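Local coordinates for LEOA (Escherichia coli, PDB 4AUR), which is a bacterial dynamin-like GTPase of enterotoxigenic strains that probably couples GTP hydrolysis to membrane remodelling linked to toxin release, at residues A[21-33]-A[278-290]. Numbering follows the deposited sequence.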
loop_
_atom_site.group_PDB
_atom_site.type_symbol
_atom_site.label_atom_id
_atom_site.label_comp_id
_atom_site.label_asym_id
_atom_site.label_seq_id
_atom_site.Cartn_x
_atom_site.Cartn_y
_atom_site.Cartn_z
ATOM N N LEU A 21 -19.866 2.675 -9.191
ATOM C CA LEU A 21 -19.966 1.476 -8.385
ATOM C C LEU A 21 -19.920 0.255 -9.262
ATOM O O LEU A 21 -19.156 -0.654 -9.019
ATOM C CB LEU A 21 -21.243 1.492 -7.559
ATOM C CG LEU A 21 -21.320 0.438 -6.459
ATOM C CD1 LEU A 21 -20.076 0.543 -5.597
ATOM C CD2 LEU A 21 -22.574 0.601 -5.630
ATOM N N ARG A 22 -20.727 0.240 -10.310
ATOM C CA ARG A 22 -20.711 -0.847 -11.299
ATOM C C ARG A 22 -19.333 -1.091 -11.869
ATOM O O ARG A 22 -18.942 -2.215 -12.058
ATOM C CB ARG A 22 -21.690 -0.552 -12.429
ATOM C CG ARG A 22 -22.513 -1.770 -12.815
ATOM C CD ARG A 22 -23.746 -1.394 -13.614
ATOM N NE ARG A 22 -23.396 -0.720 -14.858
ATOM C CZ ARG A 22 -24.261 -0.369 -15.790
ATOM N NH1 ARG A 22 -25.556 -0.622 -15.654
ATOM N NH2 ARG A 22 -23.827 0.242 -16.869
ATOM N N GLY A 23 -18.602 -0.020 -12.135
ATOM C CA GLY A 23 -17.251 -0.112 -12.661
ATOM C C GLY A 23 -16.321 -0.713 -11.638
ATOM O O GLY A 23 -15.403 -1.438 -11.979
HETATM N N MSE A 24 -16.563 -0.417 -10.372
HETATM C CA MSE A 24 -15.693 -0.884 -9.318
HETATM C C MSE A 24 -15.942 -2.345 -9.181
HETATM O O MSE A 24 -15.000 -3.093 -8.925
HETATM C CB MSE A 24 -15.951 -0.130 -8.018
HETATM C CG MSE A 24 -15.348 1.254 -8.072
HETATM SE SE MSE A 24 -15.504 2.056 -6.271
HETATM C CE MSE A 24 -16.718 3.563 -6.587
ATOM N N LEU A 25 -17.195 -2.782 -9.381
ATOM C CA LEU A 25 -17.539 -4.215 -9.294
ATOM C C LEU A 25 -16.921 -5.060 -10.379
ATOM O O LEU A 25 -16.486 -6.174 -10.130
ATOM C CB LEU A 25 -19.032 -4.404 -9.370
ATOM C CG LEU A 25 -19.741 -4.033 -8.073
ATOM C CD1 LEU A 25 -21.200 -3.676 -8.318
ATOM C CD2 LEU A 25 -19.626 -5.161 -7.061
ATOM N N GLU A 26 -16.912 -4.543 -11.598
ATOM C CA GLU A 26 -16.250 -5.222 -12.703
ATOM C C GLU A 26 -14.768 -5.512 -12.405
ATOM O O GLU A 26 -14.238 -6.518 -12.860
ATOM C CB GLU A 26 -16.335 -4.385 -13.981
ATOM C CG GLU A 26 -17.720 -4.258 -14.584
ATOM C CD GLU A 26 -17.719 -3.494 -15.903
ATOM O OE1 GLU A 26 -16.918 -2.542 -16.069
ATOM O OE2 GLU A 26 -18.543 -3.848 -16.785
HETATM N N MSE A 27 -14.100 -4.623 -11.672
HETATM C CA MSE A 27 -12.680 -4.781 -11.391
HETATM C C MSE A 27 -12.473 -5.797 -10.313
HETATM O O MSE A 27 -11.584 -6.618 -10.441
HETATM C CB MSE A 27 -12.050 -3.467 -11.001
HETATM C CG MSE A 27 -12.095 -2.521 -12.176
HETATM SE SE MSE A 27 -10.857 -3.037 -13.613
HETATM C CE MSE A 27 -12.006 -4.159 -14.756
ATOM N N LEU A 28 -13.278 -5.778 -9.257
ATOM C CA LEU A 28 -13.239 -6.860 -8.263
ATOM C C LEU A 28 -13.456 -8.211 -8.934
ATOM O O LEU A 28 -12.727 -9.168 -8.693
ATOM C CB LEU A 28 -14.307 -6.673 -7.182
ATOM C CG LEU A 28 -14.217 -5.400 -6.346
ATOM C CD1 LEU A 28 -15.308 -5.357 -5.321
ATOM C CD2 LEU A 28 -12.878 -5.275 -5.641
ATOM N N GLY A 29 -14.462 -8.295 -9.790
ATOM C CA GLY A 29 -14.710 -9.528 -10.524
ATOM C C GLY A 29 -13.429 -9.925 -11.218
ATOM O O GLY A 29 -13.044 -11.089 -11.225
ATOM N N GLU A 30 -12.740 -8.942 -11.764
ATOM C CA GLU A 30 -11.534 -9.215 -12.494
ATOM C C GLU A 30 -10.414 -9.785 -11.619
ATOM O O GLU A 30 -9.565 -10.490 -12.127
ATOM C CB GLU A 30 -11.077 -7.960 -13.204
ATOM C CG GLU A 30 -9.987 -8.187 -14.237
ATOM C CD GLU A 30 -10.449 -8.929 -15.470
ATOM O OE1 GLU A 30 -11.524 -8.584 -16.022
ATOM O OE2 GLU A 30 -9.700 -9.846 -15.884
HETATM N N MSE A 31 -10.425 -9.512 -10.317
HETATM C CA MSE A 31 -9.422 -10.068 -9.412
HETATM C C MSE A 31 -10.009 -11.243 -8.660
HETATM O O MSE A 31 -9.510 -11.656 -7.617
HETATM C CB MSE A 31 -8.765 -8.962 -8.576
HETATM C CG MSE A 31 -9.719 -8.110 -7.784
HETATM SE SE MSE A 31 -8.931 -6.413 -7.144
HETATM C CE MSE A 31 -8.181 -7.285 -5.562
ATOM N N GLY A 32 -11.052 -11.846 -9.238
ATOM C CA GLY A 32 -11.561 -13.137 -8.802
ATOM C C GLY A 32 -12.413 -13.058 -7.565
ATOM O O GLY A 32 -12.590 -14.037 -6.875
ATOM N N ILE A 33 -12.959 -11.891 -7.296
ATOM C CA ILE A 33 -13.791 -11.680 -6.124
ATOM C C ILE A 33 -15.247 -11.851 -6.496
ATOM O O ILE A 33 -15.589 -11.737 -7.671
ATOM C CB ILE A 33 -13.510 -10.292 -5.545
ATOM C CG1 ILE A 33 -12.017 -10.228 -5.174
ATOM C CG2 ILE A 33 -14.433 -9.995 -4.374
ATOM C CD1 ILE A 33 -11.577 -9.008 -4.428
ATOM N N VAL A 278 -24.653 -1.818 -0.322
ATOM C CA VAL A 278 -23.826 -2.376 -1.398
ATOM C C VAL A 278 -22.570 -1.528 -1.596
ATOM O O VAL A 278 -21.481 -2.034 -1.718
ATOM C CB VAL A 278 -24.639 -2.448 -2.726
ATOM C CG1 VAL A 278 -23.755 -2.787 -3.918
ATOM C CG2 VAL A 278 -25.777 -3.463 -2.608
ATOM N N LYS A 279 -22.756 -0.221 -1.616
ATOM C CA LYS A 279 -21.709 0.724 -1.904
ATOM C C LYS A 279 -20.711 0.802 -0.755
ATOM O O LYS A 279 -19.506 0.934 -0.987
ATOM C CB LYS A 279 -22.355 2.084 -2.182
ATOM C CG LYS A 279 -21.408 3.255 -2.392
ATOM C CD LYS A 279 -22.152 4.560 -2.680
ATOM C CE LYS A 279 -21.596 5.701 -1.834
ATOM N NZ LYS A 279 -21.863 7.041 -2.439
ATOM N N ASP A 280 -21.189 0.715 0.487
ATOM C CA ASP A 280 -20.282 0.798 1.633
ATOM C C ASP A 280 -19.385 -0.415 1.612
ATOM O O ASP A 280 -18.215 -0.309 1.902
ATOM C CB ASP A 280 -21.019 0.899 2.994
ATOM C CG ASP A 280 -21.661 2.300 3.252
ATOM O OD1 ASP A 280 -21.309 3.317 2.577
ATOM O OD2 ASP A 280 -22.554 2.370 4.141
ATOM N N ILE A 281 -19.932 -1.568 1.273
ATOM C CA ILE A 281 -19.135 -2.788 1.215
ATOM C C ILE A 281 -18.107 -2.744 0.090
ATOM O O ILE A 281 -16.964 -3.123 0.283
ATOM C CB ILE A 281 -20.017 -4.052 1.081
ATOM C CG1 ILE A 281 -20.729 -4.344 2.398
ATOM C CG2 ILE A 281 -19.193 -5.271 0.725
ATOM C CD1 ILE A 281 -21.946 -5.246 2.231
ATOM N N VAL A 282 -18.504 -2.285 -1.082
ATOM C CA VAL A 282 -17.586 -2.249 -2.207
ATOM C C VAL A 282 -16.466 -1.279 -1.986
ATOM O O VAL A 282 -15.334 -1.605 -2.228
ATOM C CB VAL A 282 -18.310 -1.899 -3.502
ATOM C CG1 VAL A 282 -17.350 -1.466 -4.559
ATOM C CG2 VAL A 282 -19.065 -3.106 -4.005
ATOM N N ILE A 283 -16.772 -0.084 -1.515
ATOM C CA ILE A 283 -15.732 0.892 -1.237
ATOM C C ILE A 283 -14.835 0.386 -0.125
ATOM O O ILE A 283 -13.644 0.620 -0.146
ATOM C CB ILE A 283 -16.321 2.258 -0.893
ATOM C CG1 ILE A 283 -17.015 2.840 -2.124
ATOM C CG2 ILE A 283 -15.249 3.231 -0.454
ATOM C CD1 ILE A 283 -17.632 4.196 -1.884
ATOM N N GLN A 284 -15.385 -0.338 0.824
ATOM C CA GLN A 284 -14.538 -0.969 1.840
ATOM C C GLN A 284 -13.538 -1.982 1.276
ATOM O O GLN A 284 -12.437 -2.060 1.732
ATOM C CB GLN A 284 -15.368 -1.676 2.905
ATOM C CG GLN A 284 -15.803 -0.815 4.079
ATOM C CD GLN A 284 -16.538 -1.651 5.133
ATOM O OE1 GLN A 284 -16.090 -2.762 5.498
ATOM N NE2 GLN A 284 -17.683 -1.134 5.615
ATOM N N ARG A 285 -13.936 -2.766 0.299
ATOM C CA ARG A 285 -13.101 -3.843 -0.179
ATOM C C ARG A 285 -12.033 -3.249 -1.058
ATOM O O ARG A 285 -10.977 -3.819 -1.193
ATOM C CB ARG A 285 -13.952 -4.875 -0.921
ATOM C CG ARG A 285 -13.233 -6.126 -1.399
ATOM C CD ARG A 285 -12.692 -7.020 -0.290
ATOM N NE ARG A 285 -11.889 -8.115 -0.844
ATOM C CZ ARG A 285 -12.327 -9.354 -1.100
ATOM N NH1 ARG A 285 -13.580 -9.713 -0.850
ATOM N NH2 ARG A 285 -11.498 -10.269 -1.616
ATOM N N VAL A 286 -12.296 -2.087 -1.632
ATOM C CA VAL A 286 -11.391 -1.486 -2.583
ATOM C C VAL A 286 -10.316 -0.747 -1.831
ATOM O O VAL A 286 -9.164 -0.754 -2.215
ATOM C CB VAL A 286 -12.125 -0.453 -3.445
ATOM C CG1 VAL A 286 -11.148 0.262 -4.368
ATOM C CG2 VAL A 286 -13.237 -1.101 -4.248
ATOM N N THR A 287 -10.744 -0.055 -0.790
ATOM C CA THR A 287 -9.891 0.696 0.089
ATOM C C THR A 287 -8.924 -0.256 0.726
ATOM O O THR A 287 -7.724 -0.007 0.743
ATOM C CB THR A 287 -10.730 1.409 1.146
ATOM O OG1 THR A 287 -11.410 2.504 0.520
ATOM C CG2 THR A 287 -9.855 1.933 2.296
ATOM N N LEU A 288 -9.457 -1.374 1.193
ATOM C CA LEU A 288 -8.671 -2.478 1.727
ATOM C C LEU A 288 -7.781 -3.106 0.658
ATOM O O LEU A 288 -6.627 -3.437 0.910
ATOM C CB LEU A 288 -9.609 -3.548 2.303
ATOM C CG LEU A 288 -8.968 -4.625 3.186
ATOM C CD1 LEU A 288 -8.499 -4.028 4.506
ATOM C CD2 LEU A 288 -9.924 -5.782 3.459
ATOM N N ALA A 289 -8.324 -3.286 -0.535
ATOM C CA ALA A 289 -7.562 -3.921 -1.578
ATOM C C ALA A 289 -6.329 -3.129 -1.966
ATOM O O ALA A 289 -5.307 -3.746 -2.216
ATOM C CB ALA A 289 -8.425 -4.217 -2.792
ATOM N N SER A 290 -6.398 -1.791 -2.039
ATOM C CA SER A 290 -5.189 -1.023 -2.430
ATOM C C SER A 290 -4.188 -0.865 -1.289
ATOM O O SER A 290 -3.025 -0.746 -1.525
ATOM C CB SER A 290 -5.490 0.349 -3.086
ATOM O OG SER A 290 -6.597 1.021 -2.528
#
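Leu-21 reaches across to Val-282 where the segments 21-33 and 278-290 bring their backbones closest, and this end of the contact is its tight part. With CG anti to the backbone N (chi1 -168°), Leu-21 brings CD1 to 3.5 Å from Val-282 CG1, while its other branch, CD2, rests 3.8 Å from Lys-279 CB. Val-282 is gripped on both methyls: the second, CG2, meets Leu-25 CD2 at 3.7 Å, the two side chains crossing at about a right angle. Further along, packing slackens, and the selenium of Met-24 stays 4.4 Å from Val-286 CG2. The axes of segments 21-30 and 278-290 cross at 50° and come within 10.4 Å, in the elongated helical part of this dynamin-like chain, where Leu-566 of the C-terminal helix 547-567 also touches Met-24. A Schellman motif with Gly-32 as C-prime residue ends helix 3-30, Leu-28 O accepting from Ile-33 N, and so turns Ile-33 back toward the partly exposed margin. Here Ile-33 CD1 lies over one face of the Arg-285 guanidinium, displaced from its centre. No hydrogen bond joins the two segments; Arg-285 NE instead donates to Ser-417 O.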